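PDB 1W52: pancreatic lipase related protein 2 from Equus caballus, which probably hydrolyses triacylglycerols and galactolipids, releasing fatty acids from these dietary fats and plant membrane lipids. Local coordinates for residues K1-D14 and P24-N36. Sequence-based numbering, arbitrary orientation.
Sequences KEVCYTPLGCFSDD and PLKSLPWSPEEVN
Pro32 lies over one face of the Tyr5 ring in a CH-pi contact, its CD 24° off the normal through the ring centroid and displaced toward the rim; the exact spacing is doubtful, because Pro32 CD is modelled too close to the ring. The phenol is aimed there by a chi1 of -81°, which sets CG anti to the carbonyl carbon. Beyond the ring, the hydroxyl end reaches the backbone and CB of Ser31. Leu8 adds an aliphatic contact, its CD1 3.8 Å from Pro32 CG.

Farther along, apolar contacts continue. Leu28 meets Val3 tip to tip, CD1 to CG1 at 3.6 Å, while CD2 turns to the carbonyl O of Phe11 and to CB of Asp13. Pro29 CG approaches Phe11 CD2 at 4.0 Å.

No hydrogen bond crosses between 1-14 and 24-36, so polar residues contribute through van der Waals contact. Lys26 crosses Asp13 at about a right angle, CB and CD against the carboxylate and Lys26 CD 3.4 Å from Asp13 O. Asp13 OD1 stays 4.6 Å from Lys26 NZ, too far for a salt bridge, though the opposite charges may still attract. Each segment is instead braced internally. A capping box starts helix 32-35: Glu34 N donates to Ser31 OG (2.9 Å, 151°), and Ser31 N donates back weakly to Glu34 OE2.

Helix 116-141 lies against Leu8 and Pro29. The contact thus packs an N-terminal beta-hairpin, with a classic bulge at Leu8-Gly9 and a Cys4-Cys10 disulfide, against the segment leading into the alpha/beta-hydrolase domain's central sheet.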
loop_
_atom_site.group_PDB
_atom_site.type_symbol
_atom_site.label_atom_id
_atom_site.label_comp_id
_atom_site.label_asym_id
_atom_site.label_seq_id
_atom_site.Cartn_x
_atom_site.Cartn_y
_atom_site.Cartn_z
ATOM N N LYS A 1 23.390 10.405 -27.908
ATOM C CA LYS A 1 23.428 11.896 -27.854
ATOM C C LYS A 1 23.295 12.298 -26.410
ATOM O O LYS A 1 22.350 12.965 -26.052
ATOM C CB LYS A 1 22.315 12.520 -28.711
ATOM C CG LYS A 1 22.089 11.809 -30.063
ATOM C CD LYS A 1 23.393 11.586 -30.897
ATOM C CE LYS A 1 23.351 10.303 -31.756
ATOM N NZ LYS A 1 21.980 9.965 -32.279
ATOM N N GLU A 2 24.271 11.883 -25.603
ATOM C CA GLU A 2 24.279 12.107 -24.156
ATOM C C GLU A 2 24.608 13.530 -23.685
ATOM O O GLU A 2 24.826 14.391 -24.497
ATOM C CB GLU A 2 25.215 11.082 -23.484
ATOM C CG GLU A 2 26.711 11.193 -23.724
ATOM C CD GLU A 2 27.473 10.130 -22.939
ATOM O OE1 GLU A 2 27.110 8.935 -23.018
ATOM O OE2 GLU A 2 28.424 10.484 -22.224
ATOM N N VAL A 3 24.561 13.771 -22.370
ATOM C CA VAL A 3 25.058 15.019 -21.736
ATOM C C VAL A 3 25.515 14.770 -20.315
ATOM O O VAL A 3 24.826 14.069 -19.589
ATOM C CB VAL A 3 23.998 16.088 -21.631
ATOM C CG1 VAL A 3 23.575 16.492 -23.000
ATOM C CG2 VAL A 3 22.809 15.619 -20.811
ATOM N N CYS A 4 26.653 15.327 -19.897
ATOM C CA CYS A 4 27.162 14.985 -18.568
ATOM C C CYS A 4 26.920 16.063 -17.592
ATOM O O CYS A 4 26.618 17.183 -17.979
ATOM C CB CYS A 4 28.624 14.659 -18.594
ATOM S SG CYS A 4 28.802 13.315 -19.716
ATOM N N TYR A 5 27.031 15.721 -16.317
ATOM C CA TYR A 5 26.794 16.704 -15.287
ATOM C C TYR A 5 27.658 16.470 -14.057
ATOM O O TYR A 5 28.169 15.349 -13.824
ATOM C CB TYR A 5 25.320 16.722 -14.883
ATOM C CG TYR A 5 24.366 17.510 -15.778
ATOM C CD1 TYR A 5 24.306 18.895 -15.719
ATOM C CD2 TYR A 5 23.482 16.844 -16.651
ATOM C CE1 TYR A 5 23.414 19.591 -16.510
ATOM C CE2 TYR A 5 22.594 17.534 -17.442
ATOM C CZ TYR A 5 22.566 18.903 -17.362
ATOM O OH TYR A 5 21.674 19.587 -18.133
ATOM N N THR A 6 27.752 17.577 -13.297
ATOM C CA THR A 6 28.592 17.812 -12.098
ATOM C C THR A 6 29.387 16.562 -11.609
ATOM O O THR A 6 30.397 16.258 -12.283
ATOM C CB THR A 6 27.739 18.578 -10.977
ATOM O OG1 THR A 6 26.498 17.906 -10.749
ATOM C CG2 THR A 6 27.267 19.979 -11.428
ATOM N N PRO A 7 29.021 15.889 -10.479
ATOM C CA PRO A 7 29.570 14.554 -10.165
ATOM C C PRO A 7 28.668 13.379 -10.529
ATOM O O PRO A 7 28.971 12.223 -10.202
ATOM C CB PRO A 7 29.700 14.610 -8.648
ATOM C CG PRO A 7 28.586 15.504 -8.193
ATOM C CD PRO A 7 28.202 16.367 -9.340
ATOM N N LEU A 8 27.557 13.675 -11.192
ATOM C CA LEU A 8 26.512 12.689 -11.417
ATOM C C LEU A 8 26.780 11.864 -12.672
ATOM O O LEU A 8 26.169 10.823 -12.890
ATOM C CB LEU A 8 25.168 13.392 -11.526
ATOM C CG LEU A 8 24.891 14.496 -10.516
ATOM C CD1 LEU A 8 23.502 15.054 -10.813
ATOM C CD2 LEU A 8 24.999 14.001 -9.110
ATOM N N GLY A 9 27.684 12.333 -13.511
ATOM C CA GLY A 9 28.088 11.534 -14.647
ATOM C C GLY A 9 27.268 11.843 -15.870
ATOM O O GLY A 9 26.932 13.003 -16.113
ATOM N N CYS A 10 26.955 10.788 -16.623
ATOM C CA CYS A 10 26.377 10.930 -17.952
ATOM C C CYS A 10 25.072 10.257 -18.184
ATOM O O CYS A 10 24.772 9.243 -17.592
ATOM C CB CYS A 10 27.316 10.363 -18.992
ATOM S SG CYS A 10 28.795 11.341 -19.033
ATOM N N PHE A 11 24.353 10.787 -19.163
ATOM C CA PHE A 11 23.011 10.360 -19.458
ATOM C C PHE A 11 22.852 10.161 -20.941
ATOM O O PHE A 11 22.619 11.111 -21.661
ATOM C CB PHE A 11 22.064 11.431 -18.942
ATOM C CG PHE A 11 22.261 11.735 -17.485
ATOM C CD1 PHE A 11 23.296 12.536 -17.074
ATOM C CD2 PHE A 11 21.423 11.173 -16.514
ATOM C CE1 PHE A 11 23.486 12.798 -15.726
ATOM C CE2 PHE A 11 21.615 11.435 -15.153
ATOM C CZ PHE A 11 22.641 12.251 -14.764
ATOM N N SER A 12 23.003 8.916 -21.382
ATOM C CA SER A 12 22.807 8.572 -22.786
ATOM C C SER A 12 21.345 8.575 -23.172
ATOM O O SER A 12 20.578 7.727 -22.712
ATOM C CB SER A 12 23.348 7.181 -23.118
ATOM O OG SER A 12 22.868 6.762 -24.400
ATOM N N ASP A 13 20.972 9.467 -24.081
ATOM C CA ASP A 13 19.607 9.486 -24.609
ATOM C C ASP A 13 19.227 8.267 -25.448
ATOM O O ASP A 13 18.142 8.229 -25.981
ATOM C CB ASP A 13 19.344 10.793 -25.392
ATOM C CG ASP A 13 19.376 10.627 -26.905
ATOM O OD1 ASP A 13 20.086 9.730 -27.472
ATOM O OD2 ASP A 13 18.695 11.412 -27.601
ATOM N N ASP A 14 20.075 7.263 -25.577
ATOM C CA ASP A 14 19.646 6.140 -26.388
ATOM C C ASP A 14 19.224 4.951 -25.557
ATOM O O ASP A 14 19.614 4.789 -24.442
ATOM C CB ASP A 14 20.655 5.786 -27.519
ATOM C CG ASP A 14 21.965 5.188 -26.996
ATOM O OD1 ASP A 14 21.944 4.023 -26.531
ATOM O OD2 ASP A 14 23.062 5.794 -27.031
ATOM N N PRO A 24 8.842 6.558 -26.772
ATOM C CA PRO A 24 9.086 6.552 -28.232
ATOM C C PRO A 24 9.939 7.711 -28.714
ATOM O O PRO A 24 10.792 7.522 -29.565
ATOM C CB PRO A 24 7.675 6.620 -28.838
ATOM C CG PRO A 24 6.764 6.210 -27.732
ATOM C CD PRO A 24 7.404 6.680 -26.460
ATOM N N LEU A 25 9.709 8.892 -28.178
ATOM C CA LEU A 25 10.495 10.039 -28.550
ATOM C C LEU A 25 11.854 10.008 -27.779
ATOM O O LEU A 25 11.979 9.378 -26.707
ATOM C CB LEU A 25 9.672 11.297 -28.261
ATOM C CG LEU A 25 9.722 12.440 -29.287
ATOM C CD1 LEU A 25 8.345 13.091 -29.452
ATOM C CD2 LEU A 25 10.799 13.504 -28.889
ATOM N N LYS A 26 12.877 10.653 -28.345
ATOM C CA LYS A 26 14.179 10.845 -27.679
ATOM C C LYS A 26 14.254 12.234 -27.044
ATOM O O LYS A 26 14.135 13.259 -27.716
ATOM C CB LYS A 26 15.365 10.614 -28.645
ATOM C CG LYS A 26 15.405 9.186 -29.235
ATOM C CD LYS A 26 16.764 8.469 -29.108
ATOM C CE LYS A 26 16.595 6.961 -29.367
ATOM N NZ LYS A 26 17.769 6.054 -29.117
ATOM N N SER A 27 14.366 12.246 -25.722
ATOM C CA SER A 27 14.722 13.442 -24.986
ATOM C C SER A 27 15.831 13.090 -23.996
ATOM O O SER A 27 16.269 11.928 -23.885
ATOM C CB SER A 27 13.513 14.112 -24.281
ATOM O OG SER A 27 12.620 13.195 -23.675
ATOM N N LEU A 28 16.298 14.136 -23.314
ATOM C CA LEU A 28 17.292 14.052 -22.251
ATOM C C LEU A 28 16.859 14.821 -20.963
ATOM O O LEU A 28 16.062 15.792 -20.999
ATOM C CB LEU A 28 18.616 14.632 -22.758
ATOM C CG LEU A 28 19.550 13.752 -23.597
ATOM C CD1 LEU A 28 20.661 14.645 -24.077
ATOM C CD2 LEU A 28 20.113 12.544 -22.811
ATOM N N PRO A 29 17.381 14.366 -19.823
ATOM C CA PRO A 29 17.104 14.999 -18.531
ATOM C C PRO A 29 17.409 16.435 -18.553
ATOM O O PRO A 29 18.189 16.847 -19.352
ATOM C CB PRO A 29 18.070 14.297 -17.590
ATOM C CG PRO A 29 18.201 12.929 -18.199
ATOM C CD PRO A 29 18.199 13.145 -19.690
ATOM N N TRP A 30 16.782 17.172 -17.667
ATOM C CA TRP A 30 17.089 18.562 -17.404
ATOM C C TRP A 30 18.418 18.625 -16.685
ATOM O O TRP A 30 19.124 17.637 -16.601
ATOM C CB TRP A 30 15.980 19.190 -16.530
ATOM C CG TRP A 30 14.794 19.667 -17.322
ATOM C CD1 TRP A 30 14.604 19.532 -18.667
ATOM C CD2 TRP A 30 13.663 20.380 -16.836
ATOM N NE1 TRP A 30 13.427 20.123 -19.044
ATOM C CE2 TRP A 30 12.830 20.653 -17.935
ATOM C CE3 TRP A 30 13.269 20.837 -15.585
ATOM C CZ2 TRP A 30 11.621 21.324 -17.814
ATOM C CZ3 TRP A 30 12.060 21.522 -15.474
ATOM C CH2 TRP A 30 11.259 21.754 -16.587
ATOM N N SER A 31 18.787 19.795 -16.198
ATOM C CA SER A 31 20.032 19.937 -15.482
ATOM C C SER A 31 19.722 19.824 -13.996
ATOM O O SER A 31 18.611 20.133 -13.594
ATOM C CB SER A 31 20.631 21.303 -15.778
ATOM O OG SER A 31 19.890 22.319 -15.113
ATOM N N PRO A 32 20.698 19.415 -13.182
ATOM C CA PRO A 32 20.530 19.353 -11.723
ATOM C C PRO A 32 19.977 20.607 -11.135
ATOM O O PRO A 32 19.145 20.579 -10.210
ATOM C CB PRO A 32 21.959 19.160 -11.229
ATOM C CG PRO A 32 22.610 18.371 -12.352
ATOM C CD PRO A 32 22.043 18.965 -13.602
ATOM N N GLU A 33 20.476 21.697 -11.692
ATOM C CA GLU A 33 20.129 23.057 -11.286
ATOM C C GLU A 33 18.657 23.346 -11.619
ATOM O O GLU A 33 17.933 23.896 -10.781
ATOM C CB GLU A 33 21.091 24.073 -11.992
ATOM C CG GLU A 33 22.602 23.997 -11.633
ATOM C CD GLU A 33 23.465 23.087 -12.533
ATOM O OE1 GLU A 33 23.195 22.989 -13.748
ATOM O OE2 GLU A 33 24.458 22.482 -12.036
ATOM N N GLU A 34 18.265 22.949 -12.849
ATOM C CA GLU A 34 16.899 23.099 -13.444
ATOM C C GLU A 34 15.814 22.298 -12.682
ATOM O O GLU A 34 14.677 22.784 -12.503
ATOM C CB GLU A 34 16.874 22.688 -14.958
ATOM C CG GLU A 34 17.477 23.712 -15.943
ATOM C CD GLU A 34 17.467 23.302 -17.431
ATOM O OE1 GLU A 34 16.776 23.988 -18.214
ATOM O OE2 GLU A 34 18.172 22.357 -17.857
ATOM N N VAL A 35 16.204 21.077 -12.263
ATOM C CA VAL A 35 15.454 20.170 -11.348
ATOM C C VAL A 35 15.395 20.593 -9.851
ATOM O O VAL A 35 14.390 20.294 -9.167
ATOM C CB VAL A 35 16.047 18.766 -11.364
ATOM C CG1 VAL A 35 15.201 17.831 -10.573
ATOM C CG2 VAL A 35 16.177 18.253 -12.770
ATOM N N ASN A 36 16.453 21.269 -9.364
ATOM C CA ASN A 36 16.554 21.749 -7.985
ATOM C C ASN A 36 16.175 20.678 -6.978
ATOM O O ASN A 36 15.226 20.861 -6.182
ATOM C CB ASN A 36 15.687 22.977 -7.777
ATOM C CG ASN A 36 15.899 23.614 -6.413
ATOM O OD1 ASN A 36 14.957 24.126 -5.776
ATOM N ND2 ASN A 36 17.141 23.576 -5.945
#